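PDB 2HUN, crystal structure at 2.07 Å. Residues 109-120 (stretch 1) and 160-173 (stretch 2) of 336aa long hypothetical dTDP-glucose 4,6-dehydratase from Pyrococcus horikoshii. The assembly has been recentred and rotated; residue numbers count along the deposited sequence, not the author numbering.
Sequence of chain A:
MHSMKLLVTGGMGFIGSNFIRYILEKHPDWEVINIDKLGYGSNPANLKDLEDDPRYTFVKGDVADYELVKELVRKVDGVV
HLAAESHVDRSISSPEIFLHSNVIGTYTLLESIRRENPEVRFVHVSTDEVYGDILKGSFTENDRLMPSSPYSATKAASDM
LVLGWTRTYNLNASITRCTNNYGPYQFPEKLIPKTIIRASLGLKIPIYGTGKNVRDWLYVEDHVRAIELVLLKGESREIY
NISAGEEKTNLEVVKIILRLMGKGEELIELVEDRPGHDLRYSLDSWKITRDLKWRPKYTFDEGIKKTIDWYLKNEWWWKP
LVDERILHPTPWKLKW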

ATOM      1  N   LEU A 109       7.934   7.690 -10.650  1.00 27.78           N
ATOM      2  CA  LEU A 109       8.188   6.867 -11.818  1.00 28.48           C
ATOM      3  C   LEU A 109       6.867   6.616 -12.546  1.00 26.93           C
ATOM      4  O   LEU A 109       6.802   6.704 -13.773  1.00 27.77           O
ATOM      5  CB  LEU A 109       8.816   5.536 -11.395  1.00 30.83           C
ATOM      6  CG  LEU A 109       9.532   4.749 -12.491  1.00 33.16           C
ATOM      7  CD1 LEU A 109      10.753   5.539 -12.950  1.00 33.74           C
ATOM      8  CD2 LEU A 109       9.952   3.382 -11.963  1.00 35.30           C
ATOM      9  N   LEU A 110       5.817   6.307 -11.787  1.00 25.73           N
ATOM     10  CA  LEU A 110       4.499   6.052 -12.372  1.00 24.66           C
ATOM     11  C   LEU A 110       3.991   7.303 -13.090  1.00 24.49           C
ATOM     12  O   LEU A 110       3.449   7.224 -14.190  1.00 24.75           O
ATOM     13  CB  LEU A 110       3.504   5.616 -11.284  1.00 21.88           C
ATOM     14  CG  LEU A 110       3.699   4.187 -10.749  1.00 23.19           C
ATOM     15  CD1 LEU A 110       2.829   3.939  -9.520  1.00 20.20           C
ATOM     16  CD2 LEU A 110       3.370   3.194 -11.857  1.00 20.80           C
ATOM     17  N   GLU A 111       4.167   8.461 -12.468  1.00 23.94           N
ATOM     18  CA  GLU A 111       3.720   9.700 -13.088  1.00 24.74           C
ATOM     19  C   GLU A 111       4.474   9.971 -14.381  1.00 24.64           C
ATOM     20  O   GLU A 111       3.868  10.330 -15.389  1.00 26.67           O
ATOM     21  CB  GLU A 111       3.890  10.877 -12.124  1.00 24.71           C
ATOM     22  CG  GLU A 111       2.746  11.029 -11.120  1.00 25.78           C
ATOM     23  CD  GLU A 111       1.409  11.325 -11.793  1.00 25.83           C
ATOM     24  OE1 GLU A 111       0.705  10.376 -12.201  1.00 24.32           O
ATOM     25  OE2 GLU A 111       1.068  12.515 -11.925  1.00 25.66           O
ATOM     26  N   SER A 112       5.792   9.788 -14.366  1.00 24.57           N
ATOM     27  CA  SER A 112       6.583  10.025 -15.565  1.00 25.50           C
ATOM     28  C   SER A 112       6.135   9.074 -16.667  1.00 25.81           C
ATOM     29  O   SER A 112       6.071   9.449 -17.839  1.00 25.03           O
ATOM     30  CB  SER A 112       8.077   9.831 -15.276  1.00 27.43           C
ATOM     31  OG  SER A 112       8.394   8.465 -15.077  1.00 31.79           O
ATOM     32  N   ILE A 113       5.812   7.842 -16.291  1.00 24.33           N
ATOM     33  CA  ILE A 113       5.365   6.867 -17.271  1.00 23.05           C
ATOM     34  C   ILE A 113       4.020   7.236 -17.905  1.00 23.57           C
ATOM     35  O   ILE A 113       3.893   7.217 -19.133  1.00 22.68           O
ATOM     36  CB  ILE A 113       5.266   5.454 -16.653  1.00 24.09           C
ATOM     37  CG1 ILE A 113       6.676   4.894 -16.432  1.00 25.59           C
ATOM     38  CG2 ILE A 113       4.448   4.541 -17.563  1.00 24.33           C
ATOM     39  CD1 ILE A 113       6.713   3.569 -15.685  1.00 30.41           C
ATOM     40  N   ARG A 114       3.026   7.586 -17.088  1.00 22.91           N
ATOM     41  CA  ARG A 114       1.710   7.925 -17.629  1.00 25.45           C
ATOM     42  C   ARG A 114       1.668   9.305 -18.285  1.00 25.96           C
ATOM     43  O   ARG A 114       0.840   9.550 -19.159  1.00 26.22           O
ATOM     44  CB  ARG A 114       0.623   7.814 -16.541  1.00 26.15           C
ATOM     45  CG  ARG A 114       0.630   8.891 -15.452  1.00 26.86           C
ATOM     46  CD  ARG A 114      -0.271  10.078 -15.812  1.00 26.99           C
ATOM     47  NE  ARG A 114      -0.341  11.046 -14.718  1.00 27.36           N
ATOM     48  CZ  ARG A 114      -1.076  12.155 -14.732  1.00 28.77           C
ATOM     49  NH1 ARG A 114      -1.823  12.452 -15.790  1.00 27.97           N
ATOM     50  NH2 ARG A 114      -1.059  12.976 -13.685  1.00 26.12           N
ATOM     51  N   ARG A 115       2.559  10.200 -17.875  1.00 25.90           N
ATOM     52  CA  ARG A 115       2.587  11.536 -18.460  1.00 27.36           C
ATOM     53  C   ARG A 115       3.411  11.581 -19.748  1.00 28.50           C
ATOM     54  O   ARG A 115       3.054  12.289 -20.688  1.00 29.76           O
ATOM     55  CB  ARG A 115       3.151  12.551 -17.457  1.00 25.62           C
ATOM     56  CG  ARG A 115       2.254  12.799 -16.262  1.00 26.95           C
ATOM     57  CD  ARG A 115       2.906  13.720 -15.237  1.00 28.10           C
ATOM     58  NE  ARG A 115       3.346  14.982 -15.829  1.00 29.70           N
ATOM     59  CZ  ARG A 115       3.795  16.024 -15.132  1.00 31.44           C
ATOM     60  NH1 ARG A 115       3.861  15.969 -13.806  1.00 28.39           N
ATOM     61  NH2 ARG A 115       4.197  17.120 -15.763  1.00 30.61           N
ATOM     62  N   GLU A 116       4.493  10.809 -19.803  1.00 29.07           N
ATOM     63  CA  GLU A 116       5.376  10.807 -20.975  1.00 29.46           C
ATOM     64  C   GLU A 116       5.294   9.624 -21.936  1.00 32.06           C
ATOM     65  O   GLU A 116       5.355   9.812 -23.151  1.00 34.25           O
ATOM     66  CB  GLU A 116       6.833  10.928 -20.529  1.00 28.98           C
ATOM     67  CG  GLU A 116       7.202  12.226 -19.837  1.00 29.16           C
ATOM     68  CD  GLU A 116       7.302  13.399 -20.796  1.00 30.76           C
ATOM     69  OE1 GLU A 116       7.241  13.175 -22.023  1.00 30.32           O
ATOM     70  OE2 GLU A 116       7.453  14.541 -20.318  1.00 29.38           O
ATOM     71  N   ASN A 117       5.165   8.410 -21.410  1.00 30.92           N
ATOM     72  CA  ASN A 117       5.160   7.237 -22.272  1.00 31.84           C
ATOM     73  C   ASN A 117       4.371   6.066 -21.683  1.00 30.55           C
ATOM     74  O   ASN A 117       4.949   5.073 -21.242  1.00 29.48           O
ATOM     75  CB  ASN A 117       6.609   6.814 -22.508  1.00 34.47           C
ATOM     76  CG  ASN A 117       6.744   5.726 -23.551  1.00 38.42           C
ATOM     77  OD1 ASN A 117       5.883   5.581 -24.417  1.00 41.55           O
ATOM     78  ND2 ASN A 117       7.815   4.946 -23.468  1.00 40.29           N
ATOM     79  N   PRO A 118       3.035   6.158 -21.699  1.00 30.87           N
ATOM     80  CA  PRO A 118       2.173   5.104 -21.157  1.00 30.99           C
ATOM     81  C   PRO A 118       2.306   3.715 -21.780  1.00 31.06           C
ATOM     82  O   PRO A 118       1.792   2.743 -21.233  1.00 31.74           O
ATOM     83  CB  PRO A 118       0.769   5.691 -21.319  1.00 30.61           C
ATOM     84  CG  PRO A 118       0.904   6.565 -22.526  1.00 30.69           C
ATOM     85  CD  PRO A 118       2.229   7.246 -22.282  1.00 30.80           C
ATOM     86  N   GLU A 119       3.002   3.608 -22.906  1.00 31.66           N
ATOM     87  CA  GLU A 119       3.158   2.312 -23.554  1.00 33.98           C
ATOM     88  C   GLU A 119       4.420   1.565 -23.119  1.00 33.30           C
ATOM     89  O   GLU A 119       4.625   0.410 -23.498  1.00 32.45           O
ATOM     90  CB  GLU A 119       3.157   2.488 -25.072  1.00 37.50           C
ATOM     91  CG  GLU A 119       2.021   3.372 -25.552  1.00 43.91           C
ATOM     92  CD  GLU A 119       1.889   3.396 -27.059  1.00 48.33           C
ATOM     93  OE1 GLU A 119       2.933   3.438 -27.747  1.00 50.67           O
ATOM     94  OE2 GLU A 119       0.741   3.389 -27.555  1.00 51.87           O
ATOM     95  N   VAL A 120       5.256   2.220 -22.320  1.00 31.32           N
ATOM     96  CA  VAL A 120       6.491   1.596 -21.850  1.00 31.40           C
ATOM     97  C   VAL A 120       6.173   0.366 -20.992  1.00 31.02           C
ATOM     98  O   VAL A 120       5.205   0.367 -20.234  1.00 32.16           O
ATOM     99  CB  VAL A 120       7.341   2.595 -21.015  1.00 31.69           C
ATOM    100  CG1 VAL A 120       6.718   2.806 -19.646  1.00 31.39           C
ATOM    101  CG2 VAL A 120       8.771   2.092 -20.889  1.00 33.42           C
ATOM    102  N   MET A 160       0.579  -0.869  -4.198  1.00 18.48           N
ATOM    103  CA  MET A 160      -0.785  -0.388  -4.381  1.00 19.00           C
ATOM    104  C   MET A 160      -0.878   0.729  -5.424  1.00 22.10           C
ATOM    105  O   MET A 160      -1.815   0.747  -6.238  1.00 21.65           O
ATOM    106  CB  MET A 160      -1.376   0.087  -3.038  1.00 18.91           C
ATOM    107  CG  MET A 160      -1.530  -1.013  -1.989  1.00 20.72           C
ATOM    108  SD  MET A 160      -2.401  -2.489  -2.602  1.00 23.16           S
ATOM    109  CE  MET A 160      -1.074  -3.510  -3.112  1.00 22.13           C
ATOM    110  N   LEU A 161       0.080   1.658  -5.406  1.00 22.08           N
ATOM    111  CA  LEU A 161       0.066   2.754  -6.375  1.00 23.51           C
ATOM    112  C   LEU A 161       0.221   2.187  -7.779  1.00 23.83           C
ATOM    113  O   LEU A 161      -0.476   2.600  -8.703  1.00 23.45           O
ATOM    114  CB  LEU A 161       1.195   3.756  -6.099  1.00 21.10           C
ATOM    115  CG  LEU A 161       1.186   4.445  -4.732  1.00 20.82           C
ATOM    116  CD1 LEU A 161       2.328   5.454  -4.662  1.00 23.39           C
ATOM    117  CD2 LEU A 161      -0.145   5.131  -4.508  1.00 21.08           C
ATOM    118  N   VAL A 162       1.127   1.228  -7.939  1.00 24.19           N
ATOM    119  CA  VAL A 162       1.332   0.623  -9.248  1.00 24.41           C
ATOM    120  C   VAL A 162       0.053  -0.025  -9.774  1.00 23.95           C
ATOM    121  O   VAL A 162      -0.286   0.134 -10.942  1.00 23.80           O
ATOM    122  CB  VAL A 162       2.460  -0.429  -9.218  1.00 24.46           C
ATOM    123  CG1 VAL A 162       2.533  -1.155 -10.548  1.00 24.50           C
ATOM    124  CG2 VAL A 162       3.785   0.256  -8.938  1.00 24.28           C
ATOM    125  N   LEU A 163      -0.654  -0.755  -8.918  1.00 24.31           N
ATOM    126  CA  LEU A 163      -1.892  -1.408  -9.330  1.00 23.32           C
ATOM    127  C   LEU A 163      -2.917  -0.361  -9.773  1.00 22.70           C
ATOM    128  O   LEU A 163      -3.564  -0.508 -10.808  1.00 22.37           O
ATOM    129  CB  LEU A 163      -2.458  -2.241  -8.177  1.00 21.23           C
ATOM    130  CG  LEU A 163      -1.646  -3.480  -7.764  1.00 21.18           C
ATOM    131  CD1 LEU A 163      -2.270  -4.139  -6.539  1.00 17.37           C
ATOM    132  CD2 LEU A 163      -1.592  -4.459  -8.917  1.00 21.05           C
ATOM    133  N   GLY A 164      -3.035   0.707  -8.992  1.00 22.03           N
ATOM    134  CA  GLY A 164      -3.984   1.763  -9.297  1.00 23.91           C
ATOM    135  C   GLY A 164      -3.690   2.545 -10.560  1.00 24.12           C
ATOM    136  O   GLY A 164      -4.576   2.746 -11.392  1.00 23.71           O
ATOM    137  N   TRP A 165      -2.450   3.000 -10.700  1.00 23.78           N
ATOM    138  CA  TRP A 165      -2.039   3.770 -11.873  1.00 23.64           C
ATOM    139  C   TRP A 165      -2.159   2.944 -13.153  1.00 23.62           C
ATOM    140  O   TRP A 165      -2.560   3.453 -14.198  1.00 24.02           O
ATOM    141  CB  TRP A 165      -0.599   4.259 -11.700  1.00 20.41           C
ATOM    142  CG  TRP A 165      -0.481   5.704 -11.264  1.00 20.71           C
ATOM    143  CD1 TRP A 165       0.034   6.735 -11.994  1.00 21.02           C
ATOM    144  CD2 TRP A 165      -0.851   6.260  -9.994  1.00 20.08           C
ATOM    145  NE1 TRP A 165       0.016   7.896 -11.262  1.00 21.17           N
ATOM    146  CE2 TRP A 165      -0.522   7.635 -10.029  1.00 21.12           C
ATOM    147  CE3 TRP A 165      -1.424   5.731  -8.829  1.00 19.43           C
ATOM    148  CZ2 TRP A 165      -0.745   8.490  -8.943  1.00 19.03           C
ATOM    149  CZ3 TRP A 165      -1.648   6.581  -7.748  1.00 18.89           C
ATOM    150  CH2 TRP A 165      -1.307   7.948  -7.816  1.00 19.64           C
ATOM    151  N   THR A 166      -1.820   1.663 -13.064  1.00 23.44           N
ATOM    152  CA  THR A 166      -1.889   0.773 -14.211  1.00 22.84           C
ATOM    153  C   THR A 166      -3.300   0.726 -14.804  1.00 24.69           C
ATOM    154  O   THR A 166      -3.470   0.789 -16.024  1.00 22.64           O
ATOM    155  CB  THR A 166      -1.448  -0.656 -13.820  1.00 22.94           C
ATOM    156  OG1 THR A 166      -0.056  -0.645 -13.472  1.00 21.88           O
ATOM    157  CG2 THR A 166      -1.671  -1.629 -14.971  1.00 23.61           C
ATOM    158  N   ARG A 167      -4.304   0.613 -13.940  1.00 25.09           N
ATOM    159  CA  ARG A 167      -5.697   0.554 -14.375  1.00 27.41           C
ATOM    160  C   ARG A 167      -6.230   1.931 -14.751  1.00 28.26           C
ATOM    161  O   ARG A 167      -6.991   2.072 -15.706  1.00 28.64           O
ATOM    162  CB  ARG A 167      -6.560  -0.070 -13.274  1.00 28.11           C
ATOM    163  CG  ARG A 167      -6.316  -1.569 -13.111  1.00 33.24           C
ATOM    164  CD  ARG A 167      -6.791  -2.113 -11.767  1.00 35.59           C
ATOM    165  NE  ARG A 167      -6.562  -3.553 -11.688  1.00 37.33           N
ATOM    166  CZ  ARG A 167      -7.322  -4.463 -12.288  1.00 40.37           C
ATOM    167  NH1 ARG A 167      -8.369  -4.083 -13.008  1.00 41.36           N
ATOM    168  NH2 ARG A 167      -7.027  -5.755 -12.182  1.00 42.72           N
ATOM    169  N   THR A 168      -5.819   2.949 -14.008  1.00 27.66           N
ATOM    170  CA  THR A 168      -6.277   4.299 -14.287  1.00 28.11           C
ATOM    171  C   THR A 168      -5.827   4.800 -15.657  1.00 28.75           C
ATOM    172  O   THR A 168      -6.631   5.334 -16.419  1.00 28.66           O
ATOM    173  CB  THR A 168      -5.767   5.295 -13.232  1.00 27.61           C
ATOM    174  OG1 THR A 168      -6.302   4.952 -11.953  1.00 30.01           O
ATOM    175  CG2 THR A 168      -6.194   6.710 -13.590  1.00 27.71           C
ATOM    176  N   TYR A 169      -4.546   4.613 -15.969  1.00 27.40           N
ATOM    177  CA  TYR A 169      -3.981   5.097 -17.223  1.00 25.33           C
ATOM    178  C   TYR A 169      -3.640   4.021 -18.244  1.00 25.29           C
ATOM    179  O   TYR A 169      -2.878   4.263 -19.182  1.00 24.38           O
ATOM    180  CB  TYR A 169      -2.744   5.935 -16.903  1.00 24.51           C
ATOM    181  CG  TYR A 169      -3.041   7.050 -15.924  1.00 24.66           C
ATOM    182  CD1 TYR A 169      -3.782   8.163 -16.312  1.00 22.99           C
ATOM    183  CD2 TYR A 169      -2.617   6.973 -14.596  1.00 25.03           C
ATOM    184  CE1 TYR A 169      -4.095   9.172 -15.404  1.00 22.70           C
ATOM    185  CE2 TYR A 169      -2.924   7.975 -13.680  1.00 22.76           C
ATOM    186  CZ  TYR A 169      -3.665   9.071 -14.089  1.00 24.90           C
ATOM    187  OH  TYR A 169      -3.990  10.058 -13.184  1.00 23.52           O
ATOM    188  N   ASN A 170      -4.210   2.834 -18.065  1.00 25.96           N
ATOM    189  CA  ASN A 170      -3.975   1.720 -18.975  1.00 25.33           C
ATOM    190  C   ASN A 170      -2.508   1.460 -19.279  1.00 25.27           C
ATOM    191  O   ASN A 170      -2.115   1.328 -20.439  1.00 23.29           O
ATOM    192  CB  ASN A 170      -4.734   1.943 -20.284  1.00 30.23           C
ATOM    193  CG  ASN A 170      -6.231   1.870 -20.097  1.00 35.14           C
ATOM    194  OD1 ASN A 170      -6.759   0.854 -19.638  1.00 39.05           O
ATOM    195  ND2 ASN A 170      -6.926   2.947 -20.443  1.00 37.04           N
ATOM    196  N   LEU A 171      -1.702   1.360 -18.231  1.00 23.86           N
ATOM    197  CA  LEU A 171      -0.283   1.106 -18.394  1.00 23.17           C
ATOM    198  C   LEU A 171      -0.023  -0.380 -18.646  1.00 24.84           C
ATOM    199  O   LEU A 171      -0.919  -1.213 -18.500  1.00 24.41           O
ATOM    200  CB  LEU A 171       0.464   1.554 -17.138  1.00 21.43           C
ATOM    201  CG  LEU A 171       0.198   2.994 -16.691  1.00 21.80           C
ATOM    202  CD1 LEU A 171       1.051   3.306 -15.480  1.00 19.89           C
ATOM    203  CD2 LEU A 171       0.509   3.962 -17.824  1.00 19.74           C
ATOM    204  N   ASN A 172       1.206  -0.697 -19.043  1.00 25.90           N
ATOM    205  CA  ASN A 172       1.624  -2.073 -19.289  1.00 25.78           C
ATOM    206  C   ASN A 172       2.606  -2.349 -18.160  1.00 25.56           C
ATOM    207  O   ASN A 172       3.818  -2.263 -18.350  1.00 25.55           O
ATOM    208  CB  ASN A 172       2.348  -2.189 -20.635  1.00 25.66           C
ATOM    209  CG  ASN A 172       2.634  -3.628 -21.022  1.00 29.82           C
ATOM    210  OD1 ASN A 172       2.620  -4.527 -20.179  1.00 29.48           O
ATOM    211  ND2 ASN A 172       2.907  -3.851 -22.304  1.00 29.91           N
ATOM    212  N   ALA A 173       2.077  -2.675 -16.984  1.00 24.04           N
ATOM    213  CA  ALA A 173       2.918  -2.903 -15.822  1.00 23.16           C
ATOM    214  C   ALA A 173       2.591  -4.144 -15.007  1.00 22.63           C
ATOM    215  O   ALA A 173       1.427  -4.483 -14.818  1.00 20.00           O
ATOM    216  CB  ALA A 173       2.861  -1.681 -14.922  1.00 20.74           C
TER
HETATM  217  O   HOH W   1       3.068   1.338 -19.044  1.00 25.35           O
HETATM  218  O   HOH W   2       3.115  -1.714 -24.265  1.00 35.20           O

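What fills the apolar centre between the two helices? They run nearly parallel, their directions 9° apart and their axes 10.6 Å apart at closest approach, and Leu-110 occupies much of the space between them. Its CA-to-CB bond points toward the second stretch, and its m,t rotamer carries CD1 down onto the facing helix, 3.8 Å from Leu-161 CB and 3.8 Å from Val-162 CG2. Leu-110 CB lies over one face of Trp-165, 4.1 Å from the centroid of the five-membered ring. A branched, wholly apolar side chain suits this place: the residue has 117 Å² covered by the other stretch, the largest share of any residue here, and the side chain has no polar group to satisfy.

How does the apolar packing continue past the end of the second helix? Leu-171 takes it over. Its CA-to-CB bond points sideways, but the end of the side chain comes nearer, so that Leu-171 CD2 lies 4.0 Å from Ile-113 CG2 and 3.9 Å from Pro-118 CB. Leu-171 CD1 reaches back to Leu-110 CD2 at 4.3 Å.

How is the polar edge of a buried tryptophan satisfied? Trp-165 NE1 donates to Glu-111 OE1 at 2.7 Å, with a nearly straight N-H...O angle of 173°; this is the only direct hydrogen bond between the stretches. The CA-to-CB bond of Glu-111 points sideways, yet its m,m side chain brings OE1 near the plane of the indole. The same carboxylate is held by Arg-114, whose NE donates to Glu-111 OE1 at 2.8 Å and whose NH2 forms a salt bridge with Glu-111 OE2, also at 2.8 Å. The buried acid has its charge matched within its own helix. Arg-114 in turn lies flat on Tyr-169, the planes of guanidinium and ring 10° apart, and Arg-114 CD sits 3.8 Å from the ring centroid. The long arginine serves both needs: its CD and guanidinium cover the ring face, and the guanidinium also holds the acid.

What joins the stretches where the contact reaches water? Beyond the first helix, a type I turn from Asn-117 to Val-120 runs beside Asn-172, and two waters bridge the gap. Water 1 accepts from Asn-172 N at 2.8 Å and donates to Pro-118 O at 2.9 Å and Val-120 O at 2.6 Å. Water 2 accepts from Asn-172 ND2 at 2.9 Å and donates to Glu-119 O at 2.7 Å. Asparagine suits this partly exposed place, its side chain extending the bridge.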